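Local coordinates for mitogen-activated protein kinase kinase kinase 7 interacting protein 1 (Anopheles gambiae, PDB 2IRM) that probably acts as an adapter that binds the kinase TAK1 and promotes its autophosphorylation during innate immune and cytokine signalling, at residues N48-Y53 and L159-R164; K10-T15 and L351-N356; A177-T182 and P266-L271; S155-A160 and G170-C175. All coordinates share one frame; numbering follows the deposited sequence.

Contact 1 of 4, residues N48-Y53 and L159-R164; sequences NNTSLY and LALIHR
Thr50 to Tyr53 runs antiparallel to Leu159 to His163 within one of the two sheets of the PP2C-type beta sandwich, the short strand axes lying 4.8 Å apart. The hydrogen-bonded pairs are Tyr53 with Ala160 and Ser51 with Ile162. At the first, Tyr53 N donates to Ala160 O (2.8 Å) and Ala160 N returns a bond to Tyr53 O. At the second, Ser51 N reaches Ile162 O at 3.2 Å, while the bond from Ile162 N to Ser51 O is weak, as is the last one, from Arg164 N to Asn49 O, where strand 154-163 ends and strand 50-59 begins.

Ser51, Tyr53, Ala160 and Ile162 share the face that looks into the sandwich. Tyr53 CG lies anti to the carbonyl carbon (chi1 -49°), and the ring meets Ile162 with its edge: CE2 is 3.5 Å from Ile162 CD1, which sits near the ring plane. The extended gamma branch of isoleucine suits this place because it reaches the rim of the ring, and the phenol OH bonds to Arg353. The small Ala160 is touched by Leu167 and Leu169 of strand 166-172.

On the other face, Leu52 CD2 packs on Leu159 CB at 3.8 Å, and Thr50 CG2 on Leu161 CD2 at 3.7 Å; leucines and a beta-branched threonine methyl fill a buried layer here. Leu81 touches both Thr50 and His163. Just outside the paired residues, Asn49 and Arg164 lie side by side with their CB atoms in contact, their polar groups suiting a more exposed margin. At the His163 imidazole, Thr50 OG1 lies at the ring edge, nearest CD2.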
loop_
_atom_site.group_PDB
_atom_site.type_symbol
_atom_site.label_atom_id
_atom_site.label_comp_id
_atom_site.label_asym_id
_atom_site.label_seq_id
_atom_site.Cartn_x
_atom_site.Cartn_y
_atom_site.Cartn_z
ATOM N N ASN A 48 8.704 25.146 1.396
ATOM C CA ASN A 48 9.667 25.175 0.279
ATOM C C ASN A 48 10.528 23.913 0.099
ATOM O O ASN A 48 10.676 23.417 -1.020
ATOM C CB ASN A 48 10.602 26.386 0.417
ATOM C CG ASN A 48 9.915 27.708 0.117
ATOM O OD1 ASN A 48 8.882 27.753 -0.555
ATOM N ND2 ASN A 48 10.499 28.797 0.606
ATOM N N ASN A 49 11.099 23.413 1.199
ATOM C CA ASN A 49 11.947 22.223 1.176
ATOM C C ASN A 49 11.128 20.960 1.319
ATOM O O ASN A 49 11.267 20.031 0.523
ATOM C CB ASN A 49 12.986 22.258 2.303
ATOM C CG ASN A 49 13.822 23.531 2.302
ATOM O OD1 ASN A 49 14.056 24.141 1.257
ATOM N ND2 ASN A 49 14.286 23.932 3.483
ATOM N N THR A 50 10.271 20.935 2.336
ATOM C CA THR A 50 9.592 19.706 2.735
ATOM C C THR A 50 8.278 19.466 2.004
ATOM O O THR A 50 7.426 20.355 1.911
ATOM C CB THR A 50 9.319 19.682 4.248
ATOM O OG1 THR A 50 10.456 20.193 4.955
ATOM C CG2 THR A 50 9.021 18.264 4.713
ATOM N N SER A 51 8.127 18.246 1.499
ATOM C CA SER A 51 6.875 17.788 0.901
ATOM C C SER A 51 6.707 16.277 1.102
ATOM O O SER A 51 7.687 15.545 1.215
ATOM C CB SER A 51 6.824 18.152 -0.583
ATOM O OG SER A 51 8.019 17.753 -1.228
ATOM N N LEU A 52 5.463 15.818 1.150
ATOM C CA LEU A 52 5.165 14.420 1.426
ATOM C C LEU A 52 4.281 13.820 0.334
ATOM O O LEU A 52 3.294 14.421 -0.090
ATOM C CB LEU A 52 4.450 14.305 2.771
ATOM C CG LEU A 52 4.720 13.160 3.747
ATOM C CD1 LEU A 52 3.619 13.139 4.813
ATOM C CD2 LEU A 52 4.849 11.791 3.076
ATOM N N TYR A 53 4.659 12.635 -0.126
ATOM C CA TYR A 53 3.826 11.845 -1.022
ATOM C C TYR A 53 3.633 10.469 -0.390
ATOM O O TYR A 53 4.606 9.773 -0.066
ATOM C CB TYR A 53 4.450 11.746 -2.416
ATOM C CG TYR A 53 4.886 13.083 -2.952
ATOM C CD1 TYR A 53 3.975 13.945 -3.547
ATOM C CD2 TYR A 53 6.208 13.495 -2.840
ATOM C CE1 TYR A 53 4.371 15.181 -4.023
ATOM C CE2 TYR A 53 6.617 14.729 -3.308
ATOM C CZ TYR A 53 5.696 15.568 -3.902
ATOM O OH TYR A 53 6.105 16.796 -4.371
ATOM N N LEU A 159 5.216 5.917 2.034
ATOM C CA LEU A 159 5.388 7.363 2.066
ATOM C C LEU A 159 6.773 7.856 1.719
ATOM O O LEU A 159 7.732 7.612 2.431
ATOM C CB LEU A 159 4.827 7.998 3.357
ATOM C CG LEU A 159 5.131 7.581 4.797
ATOM C CD1 LEU A 159 6.550 7.969 5.191
ATOM C CD2 LEU A 159 4.148 8.264 5.739
ATOM N N ALA A 160 6.840 8.548 0.588
ATOM C CA ALA A 160 8.038 9.236 0.134
ATOM C C ALA A 160 8.031 10.646 0.684
ATOM O O ALA A 160 7.032 11.357 0.565
ATOM C CB ALA A 160 8.092 9.264 -1.388
ATOM N N LEU A 161 9.153 11.035 1.284
ATOM C CA LEU A 161 9.309 12.346 1.907
ATOM C C LEU A 161 10.505 13.085 1.311
ATOM O O LEU A 161 11.649 12.792 1.642
ATOM C CB LEU A 161 9.452 12.178 3.428
ATOM C CG LEU A 161 9.483 13.333 4.439
ATOM C CD1 LEU A 161 10.899 13.618 4.887
ATOM C CD2 LEU A 161 8.801 14.605 3.944
ATOM N N ILE A 162 10.237 14.031 0.416
ATOM C CA ILE A 162 11.305 14.822 -0.196
ATOM C C ILE A 162 11.675 16.027 0.669
ATOM O O ILE A 162 10.969 17.051 0.691
ATOM C CB ILE A 162 10.964 15.283 -1.635
ATOM C CG1 ILE A 162 10.450 14.102 -2.466
ATOM C CG2 ILE A 162 12.187 15.946 -2.289
ATOM C CD1 ILE A 162 10.065 14.455 -3.896
ATOM N N HIS A 163 12.789 15.888 1.384
ATOM C CA HIS A 163 13.294 16.955 2.230
ATOM C C HIS A 163 14.563 17.541 1.641
ATOM O O HIS A 163 15.637 16.958 1.759
ATOM C CB HIS A 163 13.541 16.458 3.654
ATOM C CG HIS A 163 13.788 17.559 4.636
ATOM N ND1 HIS A 163 15.005 17.746 5.258
ATOM C CD2 HIS A 163 12.978 18.545 5.092
ATOM C CE1 HIS A 163 14.933 18.796 6.059
ATOM N NE2 HIS A 163 13.714 19.299 5.976
ATOM N N ARG A 164 14.410 18.699 1.002
ATOM C CA ARG A 164 15.516 19.493 0.446
ATOM C C ARG A 164 16.536 18.695 -0.367
ATOM O O ARG A 164 17.625 18.362 0.120
ATOM C CB ARG A 164 16.189 20.363 1.526
ATOM C CG ARG A 164 16.633 19.640 2.799
ATOM C CD ARG A 164 16.932 20.628 3.907
ATOM N NE ARG A 164 18.056 21.502 3.568
ATOM C CZ ARG A 164 18.349 22.636 4.199
ATOM N NH1 ARG A 164 17.596 23.058 5.208
ATOM N NH2 ARG A 164 19.397 23.352 3.811
#

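Contact 2 of 4, residues K10-T15 and L351-N356; sequences KVCNQT and LIRNFN
Gln14 and Arg353 lie side by side, their side chains pointing the same way. Arg353 leaves the strand with CG anti to the backbone N (chi1 175°), then bends at chi2 (49°), which brings CD up against Thr15 OG1 (3.3 Å) and close to Gln14 O. Farther out, the guanidinium is covered by the aliphatic part of Gln14: CB stands 3.8 Å above its plane, over the centre. Gln14 extends beyond CG and carries OE1 over a face of the group too, 2.9 Å from Arg353 NH2, yet at an angle too poor for a hydrogen bond. The amide and guanidinium planes are 68° apart.

Between the backbones, Asn354 N donates to Gln14 O (2.8 Å) in a nearly straight bond. Thr15 and Arg353 form an antiparallel non-hydrogen-bonded pair, where the pairing of strand 15-25 with strand 344-354 begins in a sheet of the PP2C-type sandwich. A type I turn from Cys12 to Thr15 leads the chain into it. Thr15, beta-branched and well suited to a strand, crosses Arg353 at about a right angle; its CA also approaches Ile352 O (3.2 Å). Through NE, the polar end of Arg353 has its partner in the opposing sheet, Tyr53 OH.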
loop_
_atom_site.group_PDB
_atom_site.type_symbol
_atom_site.label_atom_id
_atom_site.label_comp_id
_atom_site.label_asym_id
_atom_site.label_seq_id
_atom_site.Cartn_x
_atom_site.Cartn_y
_atom_site.Cartn_z
ATOM N N LYS A 10 -1.474 22.421 1.029
ATOM C CA LYS A 10 -1.237 22.818 -0.359
ATOM C C LYS A 10 -0.902 21.624 -1.252
ATOM O O LYS A 10 -0.271 20.666 -0.802
ATOM C CB LYS A 10 -0.129 23.865 -0.445
ATOM C CG LYS A 10 -0.276 24.774 -1.655
ATOM C CD LYS A 10 0.862 25.761 -1.783
ATOM C CE LYS A 10 2.013 25.194 -2.600
ATOM N NZ LYS A 10 2.993 26.263 -2.943
ATOM N N VAL A 11 -1.332 21.686 -2.512
ATOM C CA VAL A 11 -1.177 20.562 -3.448
ATOM C C VAL A 11 -0.022 20.720 -4.432
ATOM O O VAL A 11 0.268 21.828 -4.909
ATOM C CB VAL A 11 -2.484 20.248 -4.222
ATOM C CG1 VAL A 11 -3.386 19.358 -3.383
ATOM C CG2 VAL A 11 -3.209 21.548 -4.668
ATOM N N CYS A 12 0.628 19.594 -4.726
ATOM C CA CYS A 12 1.815 19.565 -5.578
ATOM C C CYS A 12 1.452 19.585 -7.054
ATOM O O CYS A 12 0.921 18.607 -7.587
ATOM C CB CYS A 12 2.692 18.347 -5.256
ATOM S SG CYS A 12 4.287 18.308 -6.122
ATOM N N ASN A 13 1.743 20.710 -7.702
ATOM C CA ASN A 13 1.548 20.868 -9.149
ATOM C C ASN A 13 2.560 20.076 -9.997
ATOM O O ASN A 13 2.524 20.129 -11.230
ATOM C CB ASN A 13 1.548 22.355 -9.537
ATOM C CG ASN A 13 2.516 23.180 -8.696
ATOM O OD1 ASN A 13 3.381 22.639 -7.998
ATOM N ND2 ASN A 13 2.368 24.500 -8.753
ATOM N N GLN A 14 3.450 19.346 -9.328
ATOM C CA GLN A 14 4.398 18.469 -10.002
ATOM C C GLN A 14 4.061 16.979 -9.813
ATOM O O GLN A 14 4.919 16.108 -9.999
ATOM C CB GLN A 14 5.822 18.778 -9.542
ATOM C CG GLN A 14 6.507 19.859 -10.361
ATOM C CD GLN A 14 7.639 20.540 -9.610
ATOM O OE1 GLN A 14 8.164 20.007 -8.629
ATOM N NE2 GLN A 14 8.015 21.731 -10.065
ATOM N N THR A 15 2.797 16.702 -9.485
ATOM C CA THR A 15 2.315 15.351 -9.181
ATOM C C THR A 15 0.969 15.075 -9.847
ATOM O O THR A 15 0.033 15.869 -9.725
ATOM C CB THR A 15 2.167 15.162 -7.661
ATOM O OG1 THR A 15 3.440 15.345 -7.040
ATOM C CG2 THR A 15 1.644 13.778 -7.324
ATOM N N LEU A 351 0.347 7.433 -8.133
ATOM C CA LEU A 351 0.913 8.760 -7.933
ATOM C C LEU A 351 2.220 8.908 -8.682
ATOM O O LEU A 351 3.168 8.161 -8.421
ATOM C CB LEU A 351 1.154 9.026 -6.450
ATOM C CG LEU A 351 0.203 10.009 -5.765
ATOM C CD1 LEU A 351 -1.245 9.517 -5.800
ATOM C CD2 LEU A 351 0.642 10.249 -4.343
ATOM N N ILE A 352 2.275 9.862 -9.610
ATOM C CA ILE A 352 3.533 10.176 -10.279
ATOM C C ILE A 352 4.037 11.573 -9.920
ATOM O O ILE A 352 3.490 12.582 -10.371
ATOM C CB ILE A 352 3.463 9.997 -11.809
ATOM C CG1 ILE A 352 3.105 8.557 -12.164
ATOM C CG2 ILE A 352 4.797 10.346 -12.455
ATOM C CD1 ILE A 352 1.676 8.380 -12.563
ATOM N N ARG A 353 5.077 11.607 -9.088
ATOM C CA ARG A 353 5.803 12.828 -8.802
ATOM C C ARG A 353 6.867 12.982 -9.876
ATOM O O ARG A 353 7.711 12.103 -10.047
ATOM C CB ARG A 353 6.428 12.769 -7.410
ATOM C CG ARG A 353 7.326 13.947 -7.047
ATOM C CD ARG A 353 6.679 15.300 -7.345
ATOM N NE ARG A 353 7.422 16.417 -6.765
ATOM C CZ ARG A 353 8.498 16.985 -7.308
ATOM N NH1 ARG A 353 8.990 16.549 -8.462
ATOM N NH2 ARG A 353 9.090 17.997 -6.690
ATOM N N ASN A 354 6.812 14.096 -10.600
ATOM C CA ASN A 354 7.682 14.322 -11.751
ATOM C C ASN A 354 8.813 15.304 -11.480
ATOM O O ASN A 354 8.568 16.439 -11.069
ATOM C CB ASN A 354 6.863 14.813 -12.950
ATOM C CG ASN A 354 7.712 15.015 -14.199
ATOM O OD1 ASN A 354 8.313 14.069 -14.717
ATOM N ND2 ASN A 354 7.761 16.250 -14.689
ATOM N N PHE A 355 10.044 14.865 -11.728
ATOM C CA PHE A 355 11.194 15.768 -11.703
ATOM C C PHE A 355 11.490 16.276 -13.113
ATOM O O PHE A 355 11.806 17.448 -13.296
ATOM C CB PHE A 355 12.442 15.095 -11.114
ATOM C CG PHE A 355 12.158 14.149 -9.979
ATOM C CD1 PHE A 355 11.457 14.568 -8.853
ATOM C CD2 PHE A 355 12.616 12.838 -10.027
ATOM C CE1 PHE A 355 11.201 13.691 -7.806
ATOM C CE2 PHE A 355 12.366 11.955 -8.985
ATOM C CZ PHE A 355 11.659 12.386 -7.873
ATOM N N ASN A 356 11.377 15.385 -14.100
ATOM C CA ASN A 356 11.698 15.699 -15.499
ATOM C C ASN A 356 10.659 15.172 -16.502
ATOM O O ASN A 356 10.512 13.953 -16.697
ATOM C CB ASN A 356 13.106 15.203 -15.846
ATOM C CG ASN A 356 14.170 15.795 -14.939
ATOM O OD1 ASN A 356 14.250 17.010 -14.774
ATOM N ND2 ASN A 356 14.991 14.939 -14.345
#

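Contact 3 of 4, residues A177-T182 and P266-L271; sequences ALLCKT and PACRFL
A beta bulge interrupts the antiparallel pairing of strands 176-181 and 268-274, where Arg269 and Phe270 together stand opposite the single residue Cys180. Leu179 pairs with Leu271 but Lys181 with Cys268, so the second strand carries one extra residue. Arg269 takes it up with an almost helical backbone (phi -94°, psi -53°). Both ends of Cys180 remain bonded: Arg269 N donates to Cys180 O (2.8 Å), and Cys180 N to Phe270 O (3.1 Å). Beyond the bulge Thr182 N reaches Ala267 O at 3.3 Å.

The bulge turns Arg269 and Phe270 to the same side as Cys180. Phe270 CG sits between the backbone N and the carbonyl carbon (chi1 58°), and the ring presents a face to Cys180. Cys180 CB lies 3.9 Å from the ring centroid, close to the normal, in a CH-pi contact; SG is equally far but displaced toward CE1 and CZ, a sulfur-aromatic contact. A small, polarisable cysteine can set both CB and SG over the ring face. Next to it, Thr182 CG2 lies over one face of the Arg269 guanidinium, nearest NE (3.5 Å), while Thr182 OG1 bonds to Thr187 O.

On the reverse side, Cys268 SG meets Leu179 CD1 and lies 3.7 Å from Lys181 CE, the lysine offering its aliphatic chain at a partly exposed position. Leu179 and Leu271 cross at about a right angle. Strands 189-192 and 344-354 flank the pair in the sheet, and helix 292-304 covers the Cys180 and Phe270 side with Val298 and Ile301.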
loop_
_atom_site.group_PDB
_atom_site.type_symbol
_atom_site.label_atom_id
_atom_site.label_comp_id
_atom_site.label_asym_id
_atom_site.label_seq_id
_atom_site.Cartn_x
_atom_site.Cartn_y
_atom_site.Cartn_z
ATOM N N ALA A 177 6.970 1.707 -4.127
ATOM C CA ALA A 177 7.648 2.898 -4.627
ATOM C C ALA A 177 8.713 2.580 -5.688
ATOM O O ALA A 177 9.618 1.758 -5.470
ATOM C CB ALA A 177 8.272 3.647 -3.473
ATOM N N LEU A 178 8.599 3.251 -6.832
ATOM C CA LEU A 178 9.542 3.093 -7.938
ATOM C C LEU A 178 10.224 4.406 -8.293
ATOM O O LEU A 178 9.569 5.450 -8.383
ATOM C CB LEU A 178 8.828 2.559 -9.181
ATOM C CG LEU A 178 8.023 1.260 -9.096
ATOM C CD1 LEU A 178 7.531 0.827 -10.465
ATOM C CD2 LEU A 178 8.806 0.134 -8.420
ATOM N N LEU A 179 11.538 4.350 -8.492
ATOM C CA LEU A 179 12.278 5.483 -9.040
ATOM C C LEU A 179 12.683 5.187 -10.471
ATOM O O LEU A 179 13.211 4.112 -10.779
ATOM C CB LEU A 179 13.519 5.801 -8.206
ATOM C CG LEU A 179 14.138 7.210 -8.267
ATOM C CD1 LEU A 179 15.011 7.400 -9.492
ATOM C CD2 LEU A 179 13.109 8.334 -8.190
ATOM N N CYS A 180 12.432 6.144 -11.350
ATOM C CA CYS A 180 12.833 5.998 -12.730
ATOM C C CYS A 180 14.039 6.865 -12.986
ATOM O O CYS A 180 13.966 8.098 -12.917
ATOM C CB CYS A 180 11.688 6.356 -13.666
ATOM S SG CYS A 180 10.223 5.380 -13.333
ATOM N N LYS A 181 15.159 6.205 -13.244
ATOM C CA LYS A 181 16.386 6.892 -13.607
ATOM C C LYS A 181 16.671 6.701 -15.088
ATOM O O LYS A 181 16.338 5.664 -15.667
ATOM C CB LYS A 181 17.557 6.377 -12.761
ATOM C CG LYS A 181 17.901 7.260 -11.570
ATOM C CD LYS A 181 18.658 6.501 -10.485
ATOM C CE LYS A 181 19.401 7.473 -9.573
ATOM N NZ LYS A 181 19.541 6.976 -8.173
ATOM N N THR A 182 17.290 7.705 -15.701
ATOM C CA THR A 182 17.928 7.533 -17.000
ATOM C C THR A 182 19.447 7.585 -16.878
ATOM O O THR A 182 19.998 8.475 -16.231
ATOM C CB THR A 182 17.440 8.608 -17.988
ATOM O OG1 THR A 182 17.910 8.299 -19.306
ATOM C CG2 THR A 182 18.096 9.947 -17.686
ATOM N N PRO A 266 19.724 15.350 -11.303
ATOM C CA PRO A 266 19.198 15.597 -12.654
ATOM C C PRO A 266 18.844 14.311 -13.408
ATOM O O PRO A 266 17.912 14.309 -14.217
ATOM C CB PRO A 266 20.356 16.315 -13.354
ATOM C CG PRO A 266 21.081 16.996 -12.263
ATOM C CD PRO A 266 20.992 16.074 -11.080
ATOM N N ALA A 267 19.582 13.236 -13.127
ATOM C CA ALA A 267 19.347 11.925 -13.730
ATOM C C ALA A 267 18.023 11.275 -13.295
ATOM O O ALA A 267 17.415 10.531 -14.068
ATOM C CB ALA A 267 20.522 11.000 -13.446
ATOM N N CYS A 268 17.585 11.553 -12.066
ATOM C CA CYS A 268 16.294 11.057 -11.568
ATOM C C CYS A 268 15.140 11.725 -12.296
ATOM O O CYS A 268 15.011 12.952 -12.280
ATOM C CB CYS A 268 16.152 11.307 -10.067
ATOM S SG CYS A 268 17.380 10.469 -9.058
ATOM N N ARG A 269 14.293 10.916 -12.921
ATOM C CA ARG A 269 13.277 11.454 -13.819
ATOM C C ARG A 269 11.931 11.700 -13.157
ATOM O O ARG A 269 11.390 12.805 -13.244
ATOM C CB ARG A 269 13.139 10.590 -15.078
ATOM C CG ARG A 269 14.374 10.605 -15.972
ATOM C CD ARG A 269 14.953 12.020 -16.084
ATOM N NE ARG A 269 15.512 12.353 -17.395
ATOM C CZ ARG A 269 15.036 11.939 -18.570
ATOM N NH1 ARG A 269 13.959 11.160 -18.637
ATOM N NH2 ARG A 269 15.640 12.318 -19.691
ATOM N N PHE A 270 11.398 10.676 -12.496
ATOM C CA PHE A 270 10.121 10.788 -11.787
ATOM C C PHE A 270 9.899 9.615 -10.852
ATOM O O PHE A 270 10.430 8.533 -11.071
ATOM C CB PHE A 270 8.948 10.919 -12.766
ATOM C CG PHE A 270 8.827 9.778 -13.731
ATOM C CD1 PHE A 270 7.960 8.721 -13.470
ATOM C CD2 PHE A 270 9.569 9.760 -14.909
ATOM C CE1 PHE A 270 7.837 7.658 -14.366
ATOM C CE2 PHE A 270 9.456 8.696 -15.811
ATOM C CZ PHE A 270 8.585 7.646 -15.541
ATOM N N LEU A 271 9.104 9.835 -9.817
ATOM C CA LEU A 271 8.842 8.805 -8.822
ATOM C C LEU A 271 7.404 8.307 -8.904
ATOM O O LEU A 271 6.475 9.095 -9.105
ATOM C CB LEU A 271 9.163 9.339 -7.429
ATOM C CG LEU A 271 8.663 8.515 -6.252
ATOM C CD1 LEU A 271 9.803 8.177 -5.313
ATOM C CD2 LEU A 271 7.544 9.256 -5.544
#

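Contact 4 of 4, residues S155-A160 and G170-C175; sequences SSAVLA and GNIGNC
Ser156, Cys175 and Gly170 bury the most surface where the hairpin of strands 154-163 and 166-172 meets the turn that follows it. Ser156 stands beside that turn. Its OG, anti to the carbonyl carbon (chi1 -83°), accepts a hydrogen bond from Asn174 N at 2.6 Å, with the N-H pointing almost straight at it. The small hydroxyl thus satisfies a buried backbone N-H where the strand pairing has ended. Gly173 CA lies 3.3 Å from the same OG; glycine suits this place because it brings no side chain against the serine and because its phi is positive (83°).

Cys175 folds back over strand 154-163. Its CB packs on Val158 CG1 at 3.4 Å, and SG lies 3.8 Å from both Ala157 N and Ser156 CB. A compact side chain can nestle against the backbone here, with a methyl of the branched valine against its CB.

Gly170 makes a two-bond pair with Leu159: Leu159 N donates to Gly170 O at 2.9 Å and Gly170 N to Leu159 O. Gly170 has no side chain to set beside Leu159, whose CG and CD1 come near the glycine carbonyl oxygen instead. Ala157 and Ile172 repeat the two-bond pattern, and on the same face Ala157 CB touches Ile172 CG2 at 4.0 Å.

Strand 50-59 pairs along the other edge of strand 154-163, and strand 257-263 continues the sheet beyond strand 166-172. Helix 63-75 packs against Ser155 and Leu159.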
loop_
_atom_site.group_PDB
_atom_site.type_symbol
_atom_site.label_atom_id
_atom_site.label_comp_id
_atom_site.label_asym_id
_atom_site.label_seq_id
_atom_site.Cartn_x
_atom_site.Cartn_y
_atom_site.Cartn_z
ATOM N N SER A 155 -3.764 -1.353 7.734
ATOM C CA SER A 155 -3.377 -0.625 6.524
ATOM C C SER A 155 -1.934 -0.808 6.067
ATOM O O SER A 155 -1.000 -0.731 6.868
ATOM C CB SER A 155 -3.649 0.869 6.685
ATOM O OG SER A 155 -3.364 1.558 5.485
ATOM N N SER A 156 -1.763 -1.044 4.770
ATOM C CA SER A 156 -0.457 -0.913 4.146
ATOM C C SER A 156 -0.186 0.567 3.983
ATOM O O SER A 156 -1.120 1.373 4.022
ATOM C CB SER A 156 -0.445 -1.590 2.777
ATOM O OG SER A 156 -0.212 -2.975 2.908
ATOM N N ALA A 157 1.079 0.921 3.777
ATOM C CA ALA A 157 1.491 2.323 3.664
ATOM C C ALA A 157 2.737 2.479 2.806
ATOM O O ALA A 157 3.653 1.662 2.895
ATOM C CB ALA A 157 1.747 2.887 5.046
ATOM N N VAL A 158 2.783 3.519 1.980
ATOM C CA VAL A 158 4.043 3.909 1.337
ATOM C C VAL A 158 4.181 5.414 1.373
ATOM O O VAL A 158 3.350 6.125 0.814
ATOM C CB VAL A 158 4.136 3.432 -0.122
ATOM C CG1 VAL A 158 2.995 4.012 -0.952
ATOM C CG2 VAL A 158 5.488 3.798 -0.724
ATOM N N LEU A 159 5.216 5.917 2.034
ATOM C CA LEU A 159 5.388 7.363 2.066
ATOM C C LEU A 159 6.773 7.856 1.719
ATOM O O LEU A 159 7.732 7.612 2.431
ATOM C CB LEU A 159 4.827 7.998 3.357
ATOM C CG LEU A 159 5.131 7.581 4.797
ATOM C CD1 LEU A 159 6.550 7.969 5.191
ATOM C CD2 LEU A 159 4.148 8.264 5.739
ATOM N N ALA A 160 6.840 8.548 0.588
ATOM C CA ALA A 160 8.038 9.236 0.134
ATOM C C ALA A 160 8.031 10.646 0.684
ATOM O O ALA A 160 7.032 11.357 0.565
ATOM C CB ALA A 160 8.092 9.264 -1.388
ATOM N N GLY A 170 9.634 5.461 3.442
ATOM C CA GLY A 170 9.252 4.528 4.483
ATOM C C GLY A 170 8.026 3.786 4.016
ATOM O O GLY A 170 7.033 4.417 3.646
ATOM N N ASN A 171 8.095 2.453 4.004
ATOM C CA ASN A 171 6.947 1.643 3.597
ATOM C C ASN A 171 6.727 0.434 4.494
ATOM O O ASN A 171 7.660 -0.058 5.125
ATOM C CB ASN A 171 7.058 1.226 2.119
ATOM C CG ASN A 171 7.610 -0.198 1.930
ATOM O OD1 ASN A 171 6.864 -1.180 2.015
ATOM N ND2 ASN A 171 8.909 -0.306 1.648
ATOM N N ILE A 172 5.474 -0.015 4.540
ATOM C CA ILE A 172 5.089 -1.268 5.173
ATOM C C ILE A 172 3.940 -1.887 4.378
ATOM O O ILE A 172 3.031 -1.182 3.922
ATOM C CB ILE A 172 4.702 -1.086 6.652
ATOM C CG1 ILE A 172 4.540 -2.439 7.338
ATOM C CG2 ILE A 172 3.439 -0.268 6.790
ATOM C CD1 ILE A 172 4.709 -2.400 8.849
ATOM N N GLY A 173 3.995 -3.202 4.186
ATOM C CA GLY A 173 2.906 -3.910 3.515
ATOM C C GLY A 173 2.958 -3.866 2.002
ATOM O O GLY A 173 4.038 -3.932 1.408
ATOM N N ASN A 174 1.782 -3.734 1.390
ATOM C CA ASN A 174 1.603 -3.949 -0.044
ATOM C C ASN A 174 1.996 -2.815 -0.971
ATOM O O ASN A 174 2.511 -3.067 -2.059
ATOM C CB ASN A 174 0.167 -4.381 -0.337
ATOM C CG ASN A 174 -0.118 -5.807 0.121
ATOM O OD1 ASN A 174 0.778 -6.532 0.572
ATOM N ND2 ASN A 174 -1.372 -6.215 0.001
ATOM N N CYS A 175 1.751 -1.577 -0.553
ATOM C CA CYS A 175 2.092 -0.399 -1.363
ATOM C C CYS A 175 3.549 -0.401 -1.841
ATOM O O CYS A 175 4.419 -1.013 -1.204
ATOM C CB CYS A 175 1.808 0.886 -0.583
ATOM S SG CYS A 175 0.153 1.027 0.113
#

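Contacts 1 and 4 belong to one sheet of the PP2C-type sandwich and share strand 154-163, their centres about 16 Å apart; contacts 2 and 3 belong to the other sheet, with centres about 13 Å apart. There Arg353 O lies 2.7 Å from Leu271 N, a probable hydrogen bond joining strands 344-354 and 268-274. Between the sheets, contacts 1 and 2 meet at Tyr53 OH and Arg353 NE, 2.8 Å apart. Apolar touches add to this: Ala160 CB, common to contacts 1 and 4, is 4.2 Å from Leu271 CD2 of contact 3, and Val158 CG2 of contact 4 is 3.9 Å from Ala177 CB.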